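Local coordinates for acetoin utilization protein (Exiguobacterium sibiricum, PDB 2Q04), which probably transfers an acetyl group from acetyl-CoA to an acceptor, as a GNAT-family acetyltransferase linked by name to acetoin utilization, at residues E60-I65 against P124-Y129; A46-A51 against I73-F78; V19-P24 against L117-L122; W140-K143 against S148-D151. One frame throughout, in Å; residues are numbered along the deposited sequence.

Contact 1 of 4, residues E60-I65 against P124-Y129; sequences EGRIII and PAMEHY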
loop_
_atom_site.group_PDB
_atom_site.type_symbol
_atom_site.label_atom_id
_atom_site.label_comp_id
_atom_site.label_asym_id
_atom_site.label_seq_id
_atom_site.Cartn_x
_atom_site.Cartn_y
_atom_site.Cartn_z
ATOM N N GLU A 60 -7.699 -12.613 -0.406
ATOM C CA GLU A 60 -7.470 -11.497 0.518
ATOM C C GLU A 60 -7.214 -10.155 -0.215
ATOM O O GLU A 60 -7.218 -9.082 0.409
ATOM C CB GLU A 60 -6.289 -11.815 1.457
ATOM C CG GLU A 60 -4.875 -11.521 0.869
ATOM C CD GLU A 60 -4.426 -12.533 -0.203
ATOM O OE1 GLU A 60 -5.146 -13.539 -0.444
ATOM O OE2 GLU A 60 -3.342 -12.321 -0.789
ATOM N N GLY A 61 -7.016 -10.225 -1.535
ATOM C CA GLY A 61 -6.609 -9.053 -2.332
ATOM C C GLY A 61 -7.614 -7.904 -2.353
ATOM O O GLY A 61 -8.811 -8.122 -2.462
ATOM N N ARG A 62 -7.099 -6.673 -2.262
ATOM C CA ARG A 62 -7.923 -5.466 -2.326
ATOM C C ARG A 62 -7.235 -4.395 -3.152
ATOM O O ARG A 62 -6.077 -4.016 -2.876
ATOM C CB ARG A 62 -8.183 -4.915 -0.928
ATOM C CG ARG A 62 -8.865 -5.862 -0.030
ATOM C CD ARG A 62 -9.270 -5.212 1.235
ATOM N NE ARG A 62 -10.089 -6.108 2.042
ATOM C CZ ARG A 62 -10.964 -5.710 2.969
ATOM N NH1 ARG A 62 -11.160 -4.415 3.199
ATOM N NH2 ARG A 62 -11.668 -6.612 3.646
ATOM N N ILE A 63 -7.954 -3.880 -4.143
ATOM C CA ILE A 63 -7.466 -2.779 -4.961
ATOM C C ILE A 63 -8.428 -1.593 -4.831
ATOM O O ILE A 63 -9.570 -1.671 -5.237
ATOM C CB ILE A 63 -7.366 -3.186 -6.465
ATOM C CG1 ILE A 63 -6.395 -4.378 -6.656
ATOM C CG2 ILE A 63 -6.933 -1.982 -7.323
ATOM C CD1 ILE A 63 -4.931 -4.057 -6.365
ATOM N N ILE A 64 -7.970 -0.539 -4.180
ATOM C CA ILE A 64 -8.715 0.700 -4.109
ATOM C C ILE A 64 -8.107 1.652 -5.135
ATOM O O ILE A 64 -6.875 1.746 -5.252
ATOM C CB ILE A 64 -8.658 1.330 -2.674
ATOM C CG1 ILE A 64 -9.539 0.527 -1.696
ATOM C CG2 ILE A 64 -9.122 2.795 -2.703
ATOM C CD1 ILE A 64 -9.070 -0.903 -1.453
ATOM N N ILE A 65 -8.965 2.334 -5.896
ATOM C CA ILE A 65 -8.509 3.157 -7.027
ATOM C C ILE A 65 -8.949 4.606 -6.920
ATOM O O ILE A 65 -9.960 4.907 -6.307
ATOM C CB ILE A 65 -9.038 2.603 -8.357
ATOM C CG1 ILE A 65 -10.587 2.642 -8.385
ATOM C CG2 ILE A 65 -8.526 1.184 -8.576
ATOM C CD1 ILE A 65 -11.177 2.264 -9.707
ATOM N N PRO A 124 -14.407 -2.046 8.293
ATOM C CA PRO A 124 -14.082 -2.480 9.659
ATOM C C PRO A 124 -13.201 -3.736 9.706
ATOM O O PRO A 124 -12.635 -4.046 10.749
ATOM C CB PRO A 124 -15.456 -2.776 10.272
ATOM C CG PRO A 124 -16.433 -2.046 9.423
ATOM C CD PRO A 124 -15.866 -1.985 8.063
ATOM N N ALA A 125 -13.127 -4.464 8.584
ATOM C CA ALA A 125 -12.311 -5.693 8.488
ATOM C C ALA A 125 -10.840 -5.401 8.608
ATOM O O ALA A 125 -10.076 -6.248 9.059
ATOM C CB ALA A 125 -12.587 -6.410 7.170
HETATM N N MSE A 126 -10.437 -4.190 8.216
HETATM C CA MSE A 126 -9.008 -3.793 8.247
HETATM C C MSE A 126 -8.460 -3.718 9.675
HETATM O O MSE A 126 -7.233 -3.758 9.880
HETATM C CB MSE A 126 -8.811 -2.437 7.546
HETATM C CG MSE A 126 -9.282 -2.419 6.121
HETATM SE SE MSE A 126 -8.411 -3.756 5.074
HETATM C CE MSE A 126 -7.090 -2.683 4.193
ATOM N N GLU A 127 -9.363 -3.611 10.661
ATOM C CA GLU A 127 -8.960 -3.540 12.066
ATOM C C GLU A 127 -8.519 -4.891 12.599
ATOM O O GLU A 127 -7.936 -4.972 13.679
ATOM C CB GLU A 127 -10.099 -2.989 12.926
ATOM C CG GLU A 127 -10.469 -1.528 12.619
ATOM C CD GLU A 127 -9.347 -0.518 12.991
ATOM O OE1 GLU A 127 -8.288 -0.944 13.517
ATOM O OE2 GLU A 127 -9.544 0.697 12.765
ATOM N N HIS A 128 -8.787 -5.953 11.838
ATOM C CA HIS A 128 -8.411 -7.302 12.245
ATOM C C HIS A 128 -7.026 -7.698 11.721
ATOM O O HIS A 128 -6.516 -8.774 12.043
ATOM C CB HIS A 128 -9.453 -8.303 11.766
ATOM C CG HIS A 128 -10.799 -8.109 12.386
ATOM N ND1 HIS A 128 -11.202 -8.785 13.518
ATOM C CD2 HIS A 128 -11.828 -7.295 12.047
ATOM C CE1 HIS A 128 -12.427 -8.408 13.839
ATOM N NE2 HIS A 128 -12.828 -7.504 12.964
ATOM N N TYR A 129 -6.416 -6.817 10.931
ATOM C CA TYR A 129 -5.110 -7.099 10.338
ATOM C C TYR A 129 -4.033 -6.204 10.880
ATOM O O TYR A 129 -4.290 -5.072 11.288
ATOM C CB TYR A 129 -5.163 -6.931 8.818
ATOM C CG TYR A 129 -6.013 -7.948 8.119
ATOM C CD1 TYR A 129 -5.489 -9.180 7.743
ATOM C CD2 TYR A 129 -7.331 -7.678 7.813
ATOM C CE1 TYR A 129 -6.267 -10.117 7.088
ATOM C CE2 TYR A 129 -8.121 -8.605 7.166
ATOM C CZ TYR A 129 -7.591 -9.824 6.806
ATOM O OH TYR A 129 -8.388 -10.753 6.159
HETATM O O HOH W 1 -10.178 -9.663 3.431
#
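Arg62 meets Met126, a selenomethionine, with the selenium lying over one face of the guanidinium group. NH1 is the closest atom, 3.4 Å from Met126 SE, and Arg62 CZ stands 3.8 Å from the same selenium. The two side chains run past one another in opposite senses: Arg62 is stretched out from CG to NE, whereas Met126 bends at chi2 (-58°), which brings SE over the flat cation. Ala125 adds its methyl, CB lying 3.6 Å from Arg62 NH2 and approaching the guanidinium obliquely. No hydrogen bond joins the two segments directly. A water forms weak 3.4 Å links to Arg62 NH2 and to Tyr129 OH, a loose bridge at most. The charge is met instead by Asp123, whose OD2 makes a salt bridge with Arg62 NH1 while OD1 accepts from Ala125 N. One carboxylate therefore positions both the arginine and the start of the 3-10 turn, which a backbone bond from His128 N to Ala125 O (3.1 Å) also supports. Tyr129 OH is held further by Gly1 N. Around this buried contact, Met126 also packs on Phe78 of strand 71-79 and on Met121 of helix 112-121, so the loop leading into strand 130-135 lies against the start of strand 62-68, which itself pairs with strand 71-79.

Contact 2 of 4, residues A46-A51 against I73-F78; sequences AEQHEA and IGYVTF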
loop_
_atom_site.group_PDB
_atom_site.type_symbol
_atom_site.label_atom_id
_atom_site.label_comp_id
_atom_site.label_asym_id
_atom_site.label_seq_id
_atom_site.Cartn_x
_atom_site.Cartn_y
_atom_site.Cartn_z
ATOM N N ALA A 46 0.464 -1.415 -19.090
ATOM C CA ALA A 46 -0.223 -2.635 -19.532
ATOM C C ALA A 46 0.063 -3.792 -18.566
ATOM O O ALA A 46 -0.854 -4.503 -18.141
ATOM C CB ALA A 46 0.209 -3.001 -20.937
ATOM N N GLU A 47 1.331 -3.937 -18.187
ATOM C CA GLU A 47 1.750 -5.009 -17.286
ATOM C C GLU A 47 1.265 -4.757 -15.857
ATOM O O GLU A 47 0.883 -5.687 -15.155
ATOM C CB GLU A 47 3.290 -5.158 -17.292
ATOM C CG GLU A 47 3.878 -5.759 -18.592
ATOM C CD GLU A 47 3.795 -4.803 -19.792
ATOM O OE1 GLU A 47 3.548 -3.596 -19.580
ATOM O OE2 GLU A 47 3.980 -5.269 -20.944
ATOM N N GLN A 48 1.300 -3.490 -15.430
ATOM C CA GLN A 48 0.886 -3.118 -14.065
ATOM C C GLN A 48 -0.632 -3.248 -13.889
ATOM O O GLN A 48 -1.107 -3.541 -12.796
ATOM C CB GLN A 48 1.332 -1.674 -13.736
ATOM C CG GLN A 48 1.159 -1.270 -12.229
ATOM C CD GLN A 48 2.088 -2.058 -11.278
ATOM O OE1 GLN A 48 2.983 -2.778 -11.720
ATOM N NE2 GLN A 48 1.867 -1.909 -9.975
ATOM N N HIS A 49 -1.383 -3.005 -14.968
ATOM C CA HIS A 49 -2.850 -3.156 -14.952
ATOM C C HIS A 49 -3.209 -4.622 -14.719
ATOM O O HIS A 49 -4.027 -4.946 -13.854
ATOM C CB HIS A 49 -3.448 -2.662 -16.292
ATOM C CG HIS A 49 -4.949 -2.668 -16.331
ATOM N ND1 HIS A 49 -5.666 -3.355 -17.289
ATOM C CD2 HIS A 49 -5.865 -2.053 -15.544
ATOM C CE1 HIS A 49 -6.960 -3.163 -17.089
ATOM N NE2 HIS A 49 -7.107 -2.379 -16.035
ATOM N N GLU A 50 -2.563 -5.500 -15.478
ATOM C CA GLU A 50 -2.728 -6.943 -15.324
ATOM C C GLU A 50 -2.365 -7.396 -13.894
ATOM O O GLU A 50 -2.941 -8.343 -13.375
ATOM C CB GLU A 50 -1.854 -7.666 -16.354
ATOM C CG GLU A 50 -1.768 -9.163 -16.191
ATOM C CD GLU A 50 -0.940 -9.815 -17.303
ATOM O OE1 GLU A 50 -1.449 -9.905 -18.448
ATOM O OE2 GLU A 50 0.221 -10.226 -17.031
ATOM N N ALA A 51 -1.415 -6.701 -13.274
ATOM C CA ALA A 51 -1.012 -7.000 -11.900
ATOM C C ALA A 51 -2.094 -6.597 -10.888
ATOM O O ALA A 51 -2.287 -7.268 -9.883
ATOM C CB ALA A 51 0.303 -6.297 -11.569
ATOM N N ILE A 73 -6.123 6.893 -12.204
ATOM C CA ILE A 73 -4.994 7.834 -12.075
ATOM C C ILE A 73 -4.250 7.628 -10.757
ATOM O O ILE A 73 -3.335 8.370 -10.426
ATOM C CB ILE A 73 -5.465 9.346 -12.230
ATOM C CG1 ILE A 73 -6.464 9.748 -11.129
ATOM C CG2 ILE A 73 -6.096 9.554 -13.568
ATOM C CD1 ILE A 73 -5.819 10.189 -9.830
ATOM N N GLY A 74 -4.627 6.588 -10.036
ATOM C CA GLY A 74 -3.985 6.250 -8.797
ATOM C C GLY A 74 -4.584 4.990 -8.212
ATOM O O GLY A 74 -5.703 4.616 -8.543
ATOM N N TYR A 75 -3.832 4.328 -7.342
ATOM C CA TYR A 75 -4.298 3.109 -6.714
ATOM C C TYR A 75 -3.513 2.798 -5.454
ATOM O O TYR A 75 -2.438 3.352 -5.219
ATOM C CB TYR A 75 -4.174 1.937 -7.679
ATOM C CG TYR A 75 -2.742 1.633 -8.084
ATOM C CD1 TYR A 75 -1.914 0.860 -7.268
ATOM C CD2 TYR A 75 -2.218 2.114 -9.289
ATOM C CE1 TYR A 75 -0.600 0.581 -7.634
ATOM C CE2 TYR A 75 -0.907 1.840 -9.665
ATOM C CZ TYR A 75 -0.102 1.072 -8.833
ATOM O OH TYR A 75 1.192 0.794 -9.192
ATOM N N VAL A 76 -4.060 1.895 -4.651
ATOM C CA VAL A 76 -3.361 1.357 -3.518
ATOM C C VAL A 76 -3.756 -0.104 -3.390
ATOM O O VAL A 76 -4.940 -0.445 -3.534
ATOM C CB VAL A 76 -3.681 2.138 -2.209
ATOM C CG1 VAL A 76 -5.164 2.063 -1.878
ATOM C CG2 VAL A 76 -2.847 1.608 -1.058
ATOM N N THR A 77 -2.756 -0.978 -3.166
ATOM C CA THR A 77 -2.978 -2.439 -3.188
ATOM C C THR A 77 -2.783 -3.078 -1.828
ATOM O O THR A 77 -1.984 -2.613 -1.023
ATOM C CB THR A 77 -2.026 -3.137 -4.170
ATOM O OG1 THR A 77 -0.702 -3.173 -3.617
ATOM C CG2 THR A 77 -2.004 -2.421 -5.502
ATOM N N PHE A 78 -3.533 -4.160 -1.583
ATOM C CA PHE A 78 -3.395 -4.944 -0.365
ATOM C C PHE A 78 -3.438 -6.388 -0.712
ATOM O O PHE A 78 -4.263 -6.813 -1.515
ATOM C CB PHE A 78 -4.517 -4.636 0.617
ATOM C CG PHE A 78 -4.546 -3.248 1.059
ATOM C CD1 PHE A 78 -3.869 -2.856 2.203
ATOM C CD2 PHE A 78 -5.241 -2.286 0.328
ATOM C CE1 PHE A 78 -3.881 -1.524 2.617
ATOM C CE2 PHE A 78 -5.262 -0.966 0.735
ATOM C CZ PHE A 78 -4.586 -0.583 1.885
#
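Gln48 of helix 45-56 reaches across to Tyr75 of strand 71-79, a helix-on-sheet contact within the GNAT acetyltransferase fold. From CB, which points toward the strand, the chain goes to CG, placed opposite the backbone N (chi1 -170°) and 3.7 Å from Tyr75 OH. It then bends at chi2, so that CD lies 3.6 Å from the same oxygen and the amide nitrogen swings in closest. NE2 donates to Tyr75 OH over 2.9 Å, but the N-H...O angle is only 129°, and the bond counts as weak despite its length. NE2 also lies 3.8 Å from Tyr75 CZ. The side chains as wholes cross at about a right angle, while the amide and ring planes differ by 32°, and NE2 approaches the ring obliquely.

Tyr75 also sits about 9 Å from a bound calcium ion, too far for coordination. The strand carrying it is irregular near its start, because Ile73 and Gly74 both face Ala66 in a classic beta bulge. Val76 and Phe78, by contrast with Tyr75, touch helix 112-121, which places the two helices on different faces of the sheet. The phenol oxygen has a second, weak hydrogen-bond partner in Glu102 OE1 on the adjacent strand 95-103, so the buried Tyr75 OH lies between the carboxylate of Glu102 and the bent N-H bond from Gln48 NE2.

Contact 3 of 4, residues V19-P24 against L117-L122; sequences VEIEGP and LEVSML
Strand 19-23 and helix 117-121, which meet through Ile21 and Val119, run in roughly the same direction, their short axes crossing at -32° and 8.0 Å distant at closest. Val119 provides both methyls. CG2 meets Ile21 CG2 at 3.4 Å, a close apolar touch between branches, with the two side chains lying at a slant to each other. The other methyl, CG1, stands opposite the backbone N of Val119 (chi1 174°) and is thereby turned onto the strand's main chain, 4.1 Å from Glu22 CA and 4.3 Å from Gly23 N. The valine thus rests on backbone as well as on a side chain, which is possible because Glu22 directs its own side chain away, into a salt bridge with Arg67.

Near Gly23, the polar link is made by solvent. A water lies 2.7 Å from Val119 O and 3.0 Å from Gly23 O and can donate to each, although other acceptors compete for its two protons. Gly23 has a positive phi of 156°, and a cis peptide bond joins it to Pro24. Elsewhere Ile21 also leans on Lys115 and Leu116 of the same helix. Strand 19-23 pairs antiparallel with strands 8-12 and 62-68, so the contact is a helix packed on a face of the sheet, running roughly along strand 19-23, as in GNAT enzymes, where the corresponding helix follows the loop that usually binds the acetyl-CoA pyrophosphate.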
loop_
_atom_site.group_PDB
_atom_site.type_symbol
_atom_site.label_atom_id
_atom_site.label_comp_id
_atom_site.label_asym_id
_atom_site.label_seq_id
_atom_site.Cartn_x
_atom_site.Cartn_y
_atom_site.Cartn_z
ATOM N N VAL A 19 -12.379 13.376 -8.430
ATOM C CA VAL A 19 -11.809 12.036 -8.582
ATOM C C VAL A 19 -12.557 11.064 -7.686
ATOM O O VAL A 19 -12.768 11.335 -6.510
ATOM C CB VAL A 19 -10.273 12.017 -8.191
ATOM C CG1 VAL A 19 -9.690 10.633 -8.387
ATOM C CG2 VAL A 19 -9.494 13.049 -9.007
ATOM N N GLU A 20 -12.967 9.935 -8.249
ATOM C CA GLU A 20 -13.693 8.938 -7.487
ATOM C C GLU A 20 -12.723 7.988 -6.821
ATOM O O GLU A 20 -11.894 7.333 -7.490
ATOM C CB GLU A 20 -14.669 8.170 -8.378
ATOM C CG GLU A 20 -15.547 9.065 -9.248
ATOM C CD GLU A 20 -16.165 10.227 -8.474
ATOM O OE1 GLU A 20 -16.646 10.008 -7.341
ATOM O OE2 GLU A 20 -16.168 11.360 -9.004
ATOM N N ILE A 21 -12.790 7.945 -5.499
ATOM C CA ILE A 21 -11.923 7.100 -4.710
ATOM C C ILE A 21 -12.747 5.994 -4.100
ATOM O O ILE A 21 -13.587 6.237 -3.242
ATOM C CB ILE A 21 -11.222 7.909 -3.631
ATOM C CG1 ILE A 21 -10.341 8.972 -4.303
ATOM C CG2 ILE A 21 -10.371 6.992 -2.736
ATOM C CD1 ILE A 21 -9.671 9.853 -3.382
ATOM N N GLU A 22 -12.514 4.767 -4.561
ATOM C CA GLU A 22 -13.396 3.680 -4.242
ATOM C C GLU A 22 -12.707 2.320 -4.285
ATOM O O GLU A 22 -11.744 2.115 -5.028
ATOM C CB GLU A 22 -14.562 3.681 -5.223
ATOM C CG GLU A 22 -14.126 3.446 -6.684
ATOM C CD GLU A 22 -15.231 3.671 -7.674
ATOM O OE1 GLU A 22 -16.043 4.597 -7.472
ATOM O OE2 GLU A 22 -15.265 2.951 -8.687
ATOM N N GLY A 23 -13.269 1.374 -3.535
ATOM C CA GLY A 23 -12.809 -0.001 -3.543
ATOM C C GLY A 23 -13.181 -0.696 -2.246
ATOM O O GLY A 23 -13.751 -0.063 -1.347
ATOM N N PRO A 24 -12.823 -2.005 -2.116
ATOM C CA PRO A 24 -12.086 -2.777 -3.135
ATOM C C PRO A 24 -12.895 -3.024 -4.425
ATOM O O PRO A 24 -14.103 -3.318 -4.371
ATOM C CB PRO A 24 -11.776 -4.115 -2.420
ATOM C CG PRO A 24 -12.072 -3.874 -0.970
ATOM C CD PRO A 24 -13.099 -2.813 -0.913
ATOM N N LEU A 117 -5.939 5.994 1.146
ATOM C CA LEU A 117 -5.747 5.240 2.388
ATOM C C LEU A 117 -6.985 5.307 3.286
ATOM O O LEU A 117 -7.337 4.320 3.932
ATOM C CB LEU A 117 -4.516 5.754 3.157
ATOM C CG LEU A 117 -3.124 5.486 2.532
ATOM C CD1 LEU A 117 -2.039 6.231 3.315
ATOM C CD2 LEU A 117 -2.818 4.001 2.476
ATOM N N GLU A 118 -7.636 6.477 3.333
ATOM C CA GLU A 118 -8.865 6.648 4.134
ATOM C C GLU A 118 -9.943 5.653 3.713
ATOM O O GLU A 118 -10.514 4.958 4.542
ATOM C CB GLU A 118 -9.420 8.072 3.993
ATOM C CG GLU A 118 -8.727 9.120 4.849
ATOM C CD GLU A 118 -9.363 10.515 4.703
ATOM O OE1 GLU A 118 -10.612 10.598 4.530
ATOM O OE2 GLU A 118 -8.619 11.521 4.770
ATOM N N VAL A 119 -10.238 5.626 2.419
ATOM C CA VAL A 119 -11.273 4.756 1.882
ATOM C C VAL A 119 -10.910 3.282 2.081
ATOM O O VAL A 119 -11.788 2.434 2.265
ATOM C CB VAL A 119 -11.509 5.042 0.373
ATOM C CG1 VAL A 119 -12.492 4.031 -0.226
ATOM C CG2 VAL A 119 -12.019 6.456 0.182
ATOM N N SER A 120 -9.613 2.988 2.069
ATOM C CA SER A 120 -9.134 1.636 2.314
ATOM C C SER A 120 -9.443 1.171 3.749
ATOM O O SER A 120 -9.775 0.007 3.964
ATOM C CB SER A 120 -7.625 1.542 2.045
ATOM O OG SER A 120 -7.339 1.667 0.659
HETATM N N MSE A 121 -9.361 2.094 4.716
HETATM C CA MSE A 121 -9.559 1.751 6.140
HETATM C C MSE A 121 -11.016 1.887 6.596
HETATM O O MSE A 121 -11.332 1.589 7.746
HETATM C CB MSE A 121 -8.663 2.623 7.033
HETATM C CG MSE A 121 -7.184 2.501 6.731
HETATM SE SE MSE A 121 -6.573 0.668 6.736
HETATM C CE MSE A 121 -4.921 0.921 5.902
ATOM N N LEU A 122 -11.898 2.324 5.695
ATOM C CA LEU A 122 -13.333 2.449 6.016
ATOM C C LEU A 122 -13.962 1.091 6.320
ATOM O O LEU A 122 -14.979 1.010 7.031
ATOM C CB LEU A 122 -14.094 3.123 4.873
ATOM C CG LEU A 122 -14.037 4.646 4.824
ATOM C CD1 LEU A 122 -14.894 5.172 3.658
ATOM C CD2 LEU A 122 -14.507 5.241 6.141
HETATM O O HOH W 2 -12.968 0.133 1.539
#

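Contact 4 of 4, residues W140-K143 against S148-D151; sequences WDLK and SVWD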
loop_
_atom_site.group_PDB
_atom_site.type_symbol
_atom_site.label_atom_id
_atom_site.label_comp_id
_atom_site.label_asym_id
_atom_site.label_seq_id
_atom_site.Cartn_x
_atom_site.Cartn_y
_atom_site.Cartn_z
ATOM N N TRP A 140 10.838 5.380 -6.258
ATOM C CA TRP A 140 10.270 6.719 -6.079
ATOM C C TRP A 140 10.558 7.590 -7.295
ATOM O O TRP A 140 11.648 7.552 -7.841
ATOM C CB TRP A 140 10.838 7.383 -4.820
ATOM C CG TRP A 140 10.552 6.625 -3.555
ATOM C CD1 TRP A 140 9.581 5.671 -3.364
ATOM C CD2 TRP A 140 11.139 6.852 -2.267
ATOM N NE1 TRP A 140 9.591 5.238 -2.062
ATOM C CE2 TRP A 140 10.527 5.951 -1.363
ATOM C CE3 TRP A 140 12.147 7.706 -1.793
ATOM C CZ2 TRP A 140 10.894 5.875 -0.011
ATOM C CZ3 TRP A 140 12.512 7.630 -0.443
ATOM C CH2 TRP A 140 11.877 6.728 0.430
ATOM N N ASP A 141 9.559 8.379 -7.711
ATOM C CA ASP A 141 9.700 9.268 -8.870
ATOM C C ASP A 141 10.219 10.626 -8.434
ATOM O O ASP A 141 9.517 11.629 -8.514
ATOM C CB ASP A 141 8.359 9.427 -9.591
ATOM C CG ASP A 141 8.491 10.169 -10.922
ATOM O OD1 ASP A 141 9.638 10.303 -11.437
ATOM O OD2 ASP A 141 7.452 10.605 -11.458
ATOM N N LEU A 142 11.465 10.651 -7.999
ATOM C CA LEU A 142 12.083 11.868 -7.519
ATOM C C LEU A 142 12.277 12.875 -8.657
ATOM O O LEU A 142 12.025 14.058 -8.486
ATOM C CB LEU A 142 13.431 11.551 -6.861
ATOM C CG LEU A 142 13.375 10.596 -5.662
ATOM C CD1 LEU A 142 14.767 10.212 -5.223
ATOM C CD2 LEU A 142 12.607 11.212 -4.520
ATOM N N LYS A 143 12.723 12.384 -9.820
ATOM C CA LYS A 143 12.955 13.239 -10.999
ATOM C C LYS A 143 11.683 13.963 -11.422
ATOM O O LYS A 143 11.721 15.132 -11.800
ATOM C CB LYS A 143 13.479 12.399 -12.166
ATOM C CG LYS A 143 13.810 13.208 -13.424
ATOM N N SER A 148 14.050 15.918 -3.237
ATOM C CA SER A 148 15.195 15.166 -2.809
ATOM C C SER A 148 14.675 13.909 -2.166
ATOM O O SER A 148 13.485 13.766 -1.946
ATOM C CB SER A 148 16.032 15.954 -1.797
ATOM O OG SER A 148 15.447 15.899 -0.502
ATOM N N VAL A 149 15.571 13.033 -1.802
ATOM C CA VAL A 149 15.171 11.738 -1.234
ATOM C C VAL A 149 14.550 11.879 0.169
ATOM O O VAL A 149 13.586 11.181 0.502
ATOM C CB VAL A 149 16.356 10.725 -1.161
ATOM C CG1 VAL A 149 15.891 9.408 -0.560
ATOM C CG2 VAL A 149 16.936 10.482 -2.530
ATOM N N TRP A 150 15.088 12.794 0.972
ATOM C CA TRP A 150 14.662 12.928 2.355
ATOM C C TRP A 150 13.362 13.729 2.470
ATOM O O TRP A 150 12.514 13.414 3.306
ATOM C CB TRP A 150 15.796 13.535 3.188
ATOM C CG TRP A 150 17.170 12.918 2.845
ATOM C CD1 TRP A 150 18.119 13.444 2.014
ATOM C CD2 TRP A 150 17.671 11.630 3.259
ATOM N NE1 TRP A 150 19.204 12.588 1.921
ATOM C CE2 TRP A 150 18.955 11.470 2.671
ATOM C CE3 TRP A 150 17.174 10.613 4.077
ATOM C CZ2 TRP A 150 19.743 10.328 2.879
ATOM C CZ3 TRP A 150 17.965 9.470 4.286
ATOM C CH2 TRP A 150 19.232 9.343 3.688
ATOM N N ASP A 151 13.172 14.712 1.574
ATOM C CA ASP A 151 11.889 15.433 1.486
ATOM C C ASP A 151 10.802 14.468 1.052
ATOM O O ASP A 151 9.690 14.491 1.584
ATOM C CB ASP A 151 11.995 16.593 0.497
ATOM C CG ASP A 151 13.054 17.595 0.890
ATOM O OD1 ASP A 151 13.505 17.555 2.057
ATOM O OD2 ASP A 151 13.455 18.403 0.031
#
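Trp140 NE1 is hydrogen-bonded to Glu135 OE1, an anchor for the indole whose far side meets Val149. The carbon CZ3 does the touching: it lies 3.8 Å from Val149 CG1, with that methyl at the ring edge and near its plane, and the two side chains cross at about a right angle. The flat surface of the indole serves a different partner, Tyr152, three residues after Val149 on helix 149-162, whose ring stacks with it.

Leu142 supplies the closer apolar touch. Its CG lies beside the backbone N (chi1 -60°), and the chain forks so that CD1 comes to 3.5 Å from Val149 CG2 while CD2 stands 3.7 Å from Ser148 O. Val149 is therefore shared, one methyl going to the tryptophan and the other to the leucine. Both helix starts are capped. Asp141 is the centre of an inverse gamma turn, closed by a weak bond from Leu142 N to Trp140 O, and as N-cap residue it turns OD1 to Gly144 N of helix 142-145. Ser148 is the N-cap of helix 149-162: its OG accepts from Asp151 N at 3.3 Å, a nearly straight (170°) though weak bond.

Each segment thus has its polar capping bond directed into its own helix, and no hydrogen bond crosses between them. What joins the start of the short helix to that of the long one is mainly apolar contact, with one methyl against a carbonyl oxygen, while the capping bonds are made within each helix start and Trp140 NE1 is held by Glu135.

Contacts 1, 2 and 3 gather on one mixed sheet, their centres 10 to 16 Å apart, and touch one another. Strand 62-68 lies between strands 19-23 and 71-79: Ile65 N probably bonds to Glu22 O, and Ile64 O probably accepts from Val76 N. Ser120 of helix 112-121 meets Ile64, Val76 and Phe78, tying contact 3 to the other two. Along the chain, contact 2 falls within the span of contact 3, while contact 1 crosses both. Contact 4 follows them all, its centre 21 to 28 Å from theirs and with no touch. The first three thus lie in the GNAT-like core, whereas contact 4 joins two helix starts at the surface.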